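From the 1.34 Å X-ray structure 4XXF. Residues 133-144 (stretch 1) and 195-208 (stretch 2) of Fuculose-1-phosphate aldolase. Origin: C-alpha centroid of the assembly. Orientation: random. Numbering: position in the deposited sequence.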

# COMPACT_ATOMS: atom_id res chain seq x y z
N LEU A 133 13.16 -9.45 18.64
CA LEU A 133 12.02 -9.91 17.85
C LEU A 133 11.24 -10.94 18.66
O LEU A 133 11.82 -11.94 19.11
N ALA A 134 9.95 -10.72 18.85
CA ALA A 134 9.12 -11.71 19.54
C ALA A 134 8.76 -12.86 18.60
O ALA A 134 8.45 -12.65 17.44
N ILE A 135 8.82 -14.09 19.11
CA ILE A 135 8.52 -15.25 18.28
C ILE A 135 7.05 -15.61 18.50
O ILE A 135 6.69 -16.41 19.38
N THR A 136 6.19 -14.98 17.69
CA THR A 136 4.74 -15.02 17.89
C THR A 136 3.97 -15.57 16.68
O THR A 136 2.74 -15.65 16.72
N THR A 137 4.68 -15.93 15.61
CA THR A 137 4.04 -16.51 14.43
C THR A 137 4.87 -17.68 13.92
O THR A 137 6.07 -17.77 14.19
N GLN A 138 4.23 -18.56 13.17
CA GLN A 138 4.96 -19.68 12.58
C GLN A 138 6.13 -19.17 11.73
O GLN A 138 7.25 -19.66 11.85
N ASP A 139 5.87 -18.16 10.90
CA ASP A 139 6.92 -17.58 10.06
C ASP A 139 8.10 -17.05 10.88
O ASP A 139 9.27 -17.21 10.49
N SER A 140 7.80 -16.40 12.01
CA SER A 140 8.86 -15.86 12.86
C SER A 140 9.78 -16.93 13.44
O SER A 140 10.89 -16.62 13.87
N CYS A 141 9.33 -18.18 13.45
CA CYS A 141 10.16 -19.24 14.01
C CYS A 141 11.40 -19.50 13.18
O CYS A 141 12.31 -20.17 13.65
N ALA A 142 11.47 -18.96 11.96
CA ALA A 142 12.70 -19.01 11.19
C ALA A 142 13.84 -18.29 11.92
O ALA A 142 15.02 -18.53 11.64
N PHE A 143 13.47 -17.42 12.86
CA PHE A 143 14.43 -16.60 13.61
C PHE A 143 14.58 -17.01 15.06
O PHE A 143 15.32 -16.36 15.82
N TYR A 144 13.91 -18.08 15.46
CA TYR A 144 14.00 -18.55 16.84
C TYR A 144 15.43 -18.86 17.24
O TYR A 144 16.09 -19.69 16.62
N ALA A 195 15.57 -14.28 1.50
CA ALA A 195 14.44 -14.83 2.23
C ALA A 195 14.43 -14.33 3.66
O ALA A 195 13.39 -13.90 4.17
N TRP A 196 15.59 -14.35 4.31
CA TRP A 196 15.62 -13.91 5.70
C TRP A 196 15.26 -12.43 5.83
O TRP A 196 14.58 -12.04 6.78
N PHE A 197 15.69 -11.60 4.88
CA PHE A 197 15.34 -10.19 4.94
C PHE A 197 13.84 -9.98 4.75
O PHE A 197 13.21 -9.24 5.51
N ILE A 198 13.26 -10.62 3.74
CA ILE A 198 11.82 -10.52 3.49
C ILE A 198 11.03 -10.97 4.72
O ILE A 198 10.06 -10.32 5.14
N MET A 199 11.44 -12.10 5.30
CA MET A 199 10.71 -12.64 6.44
C MET A 199 10.88 -11.79 7.68
O MET A 199 9.94 -11.65 8.47
N LEU A 200 12.06 -11.21 7.87
CA LEU A 200 12.30 -10.40 9.06
C LEU A 200 11.56 -9.07 8.96
O LEU A 200 10.95 -8.62 9.93
N GLU A 201 11.59 -8.44 7.78
CA GLU A 201 10.83 -7.21 7.57
C GLU A 201 9.34 -7.45 7.82
O GLU A 201 8.68 -6.66 8.49
N LYS A 202 8.83 -8.57 7.31
CA LYS A 202 7.43 -8.91 7.53
C LYS A 202 7.12 -9.12 9.01
O LYS A 202 6.10 -8.62 9.51
N GLN A 203 7.98 -9.84 9.74
CA GLN A 203 7.66 -10.06 11.14
C GLN A 203 7.78 -8.77 11.95
O GLN A 203 7.03 -8.58 12.91
N CYS A 204 8.68 -7.86 11.57
CA CYS A 204 8.71 -6.56 12.23
C CYS A 204 7.40 -5.81 12.00
O CYS A 204 6.86 -5.21 12.92
N GLN A 205 6.88 -5.87 10.77
CA GLN A 205 5.59 -5.28 10.45
C GLN A 205 4.49 -5.87 11.31
O GLN A 205 3.65 -5.15 11.87
N VAL A 206 4.49 -7.20 11.43
CA VAL A 206 3.51 -7.92 12.22
C VAL A 206 3.59 -7.53 13.69
O VAL A 206 2.56 -7.29 14.33
N GLN A 207 4.80 -7.44 14.24
CA GLN A 207 4.93 -7.08 15.65
C GLN A 207 4.45 -5.65 15.90
O GLN A 207 3.80 -5.40 16.92
N LEU A 208 4.77 -4.72 15.00
CA LEU A 208 4.30 -3.33 15.16
C LEU A 208 2.76 -3.27 15.15
O LEU A 208 2.15 -2.56 15.95

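Residues 195-208 form part of a longer helix, against which residues 133-144 lie as a loop that tightens into a 3-10 segment at 139-143. Together the two stretches bury 633 Å², and three side chains dominate the contact: Gln203 on the helix, and Phe143 and Leu133 on the opposing stretch.

Gln203 points toward the loop at the place where the backbones approach closely, its CA lying 6.2 Å from the CA of Ser140. With chi1 in t and chi2 in p, the side chain brings its amide among the polar groups of residues 134-140. Thr137, itself directed toward the helix with chi1 in p, donates a hydrogen bond from OG1 to Gln203 OE1 at 2.7 Å. The same hydroxyl oxygen, Thr137 OG1, accepts a hydrogen bond from Ser140 N at 3.0 Å, so the start of the 3-10 turn and the helix amide are joined through one atom. Ser140 OG turns back to Thr137 O, donating to it at 2.6 Å, while Ser140 CB rests 3.5 Å from Gln203 CD. On the other side of the amide, Gln203 NE2 lies 3.2 Å from Thr136 OG1 and donates to a water at 2.8 Å.

That water links Gln203 to the next polar site along the helix. It donates to Ala134 O at 2.6 Å and to Gln207 OE1 at 2.7 Å, bridging Ala134 O and Gln203 NE2, which are 4.0 Å apart. Gln207, extended with chi1 and chi2 both in t, also accepts a nearly linear hydrogen bond at its OE1 from Ala134 N (3.0 Å, 170°). Both backbone polar groups of Ala134 are thereby engaged, one directly and one through the water.

Phe143 anchors the apolar end. Its CB points toward the helix, and chi1 in m places the ring against the backbone of residues 196-200. Trp196 O and Met199 C meet the ring near its plane, with Phe143 CZ 3.3 Å from Trp196 O, an oxygen that already accepts the helix hydrogen bond from Leu200 N. Leu200 (chi1 t, chi2 p) covers one face: its CD1 stands 4.1 Å from the centroid of the Phe143 ring, only 6° off the normal, a CH-pi contact. Phe143 CE2 also packs 3.8 Å from Met199 CB. Farther along its side chain, Met199 CE reaches the 3-10 segment, lying 3.9 Å from Ala142 CB and 3.5 Å from Asp139 O. Ala142 CB also lies 4.1 Å from Trp196 CZ3.

Leu133 bridges the apolar and polar regions. Its CB leaves sideways, but chi1 in t and chi2 in p bring the methyl groups nearer the helix: both methyls lie against Leu200 and Gln203, the closest pairs being Leu133 CD2 to Leu200 CD1 at 3.7 Å and Leu133 CD1 to Gln203 CG at 3.9 Å; Leu133 CD1 also lies 4.2 Å from Cys204 SG. Ile135, Gln138 and Cys141 point away and make no contact with the helix.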

# COMPACT_ATOMS: atom_id res chain seq x y z
CB LEU A 133 12.50 -10.51 16.54
CG LEU A 133 11.40 -10.81 15.53
CD1 LEU A 133 10.95 -9.52 14.84
CD2 LEU A 133 11.86 -11.87 14.52
CB ALA A 134 7.86 -11.06 20.10
CB ILE A 135 9.47 -16.43 18.60
CG1 ILE A 135 10.94 -15.97 18.50
CG2 ILE A 135 9.20 -17.59 17.65
CD1 ILE A 135 11.35 -15.35 17.16
CB THR A 136 4.20 -13.62 18.16
OG1 THR A 136 4.56 -12.79 17.05
CG2 THR A 136 4.81 -13.04 19.44
CB THR A 137 3.90 -15.50 13.27
OG1 THR A 137 5.20 -15.18 12.78
CG2 THR A 137 3.18 -14.24 13.73
CB GLN A 138 4.01 -20.52 11.75
CG GLN A 138 4.69 -21.69 11.08
CD GLN A 138 3.69 -22.61 10.41
OE1 GLN A 138 2.71 -23.03 11.03
NE2 GLN A 138 3.92 -22.90 9.14
CB ASP A 139 6.34 -16.46 9.19
CG ASP A 139 5.30 -16.96 8.18
OD1 ASP A 139 5.46 -18.06 7.62
OD2 ASP A 139 4.31 -16.24 7.94
CB SER A 140 8.25 -15.04 14.01
OG SER A 140 7.71 -15.87 15.02
CB CYS A 141 9.35 -20.52 14.15
SG CYS A 141 8.05 -20.43 15.41
CB ALA A 142 12.49 -18.40 9.80
CB PHE A 143 14.01 -15.13 13.55
CG PHE A 143 13.95 -14.60 12.15
CD1 PHE A 143 15.11 -14.31 11.46
CD2 PHE A 143 12.73 -14.45 11.51
CE1 PHE A 143 15.05 -13.86 10.15
CE2 PHE A 143 12.67 -13.99 10.21
CZ PHE A 143 13.82 -13.71 9.53
CB TYR A 144 13.12 -19.79 17.03
CG TYR A 144 13.30 -20.47 18.35
CD1 TYR A 144 12.83 -19.89 19.52
CD2 TYR A 144 13.98 -21.67 18.44
CE1 TYR A 144 13.00 -20.50 20.74
CE2 TYR A 144 14.15 -22.29 19.65
CZ TYR A 144 13.67 -21.70 20.79
OH TYR A 144 13.86 -22.33 22.00
CB ALA A 195 14.45 -16.37 2.23
CB TRP A 196 16.97 -14.19 6.35
CG TRP A 196 17.48 -15.60 6.23
CD1 TRP A 196 18.78 -15.96 6.03
CD2 TRP A 196 16.73 -16.83 6.33
NE1 TRP A 196 18.89 -17.33 5.99
CE2 TRP A 196 17.64 -17.89 6.16
CE3 TRP A 196 15.37 -17.14 6.54
CZ2 TRP A 196 17.26 -19.22 6.21
CZ3 TRP A 196 15.00 -18.48 6.58
CH2 TRP A 196 15.94 -19.50 6.41
CB PHE A 197 16.13 -9.37 3.91
CG PHE A 197 16.15 -7.90 4.23
CD1 PHE A 197 15.06 -7.10 3.94
CD2 PHE A 197 17.25 -7.33 4.85
CE1 PHE A 197 15.06 -5.75 4.26
CE2 PHE A 197 17.25 -5.97 5.15
CZ PHE A 197 16.15 -5.19 4.86
CB ILE A 198 11.41 -11.36 2.26
CG1 ILE A 198 11.94 -10.72 0.98
CG2 ILE A 198 9.90 -11.49 2.17
CD1 ILE A 198 11.90 -11.67 -0.23
CB MET A 199 11.14 -14.09 6.70
CG MET A 199 10.75 -15.02 5.55
SD MET A 199 11.27 -16.73 5.83
CE MET A 199 10.04 -17.27 7.03
CB LEU A 200 13.80 -10.17 9.28
CG LEU A 200 14.23 -9.46 10.56
CD1 LEU A 200 13.68 -10.18 11.78
CD2 LEU A 200 15.74 -9.40 10.60
CB GLU A 201 11.07 -6.67 6.16
CG GLU A 201 10.20 -5.45 5.75
CD GLU A 201 10.54 -4.15 6.46
OE1 GLU A 201 11.52 -4.11 7.25
OE2 GLU A 201 9.83 -3.16 6.19
CB LYS A 202 7.04 -10.15 6.73
CG LYS A 202 5.57 -10.58 6.90
CD LYS A 202 4.56 -9.50 6.53
CE LYS A 202 4.63 -9.12 5.05
NZ LYS A 202 3.62 -8.08 4.70
CB GLN A 203 8.54 -11.16 11.74
CG GLN A 203 8.11 -11.53 13.17
CD GLN A 203 6.67 -12.01 13.28
OE1 GLN A 203 6.13 -12.63 12.38
NE2 GLN A 203 6.05 -11.74 14.42
CB CYS A 204 9.88 -5.72 11.72
SG CYS A 204 11.50 -6.25 12.30
CB GLN A 205 5.28 -5.49 8.97
CG GLN A 205 3.98 -4.83 8.51
CD GLN A 205 3.64 -5.18 7.09
OE1 GLN A 205 4.33 -5.99 6.45
NE2 GLN A 205 2.58 -4.56 6.56
CB VAL A 206 3.71 -9.45 12.04
CG1 VAL A 206 3.00 -10.22 13.13
CG2 VAL A 206 3.24 -9.89 10.65
CB GLN A 207 6.37 -7.25 16.15
CG GLN A 207 6.50 -6.86 17.64
CD GLN A 207 7.64 -7.53 18.37
OE1 GLN A 207 8.39 -8.34 17.82
NE2 GLN A 207 7.78 -7.17 19.64
CB LEU A 208 4.88 -2.43 14.07
CG LEU A 208 6.39 -2.20 14.17
CD1 LEU A 208 6.96 -1.69 12.86
CD2 LEU A 208 6.73 -1.26 15.33
O HOH W 1 7.41 -10.46 16.52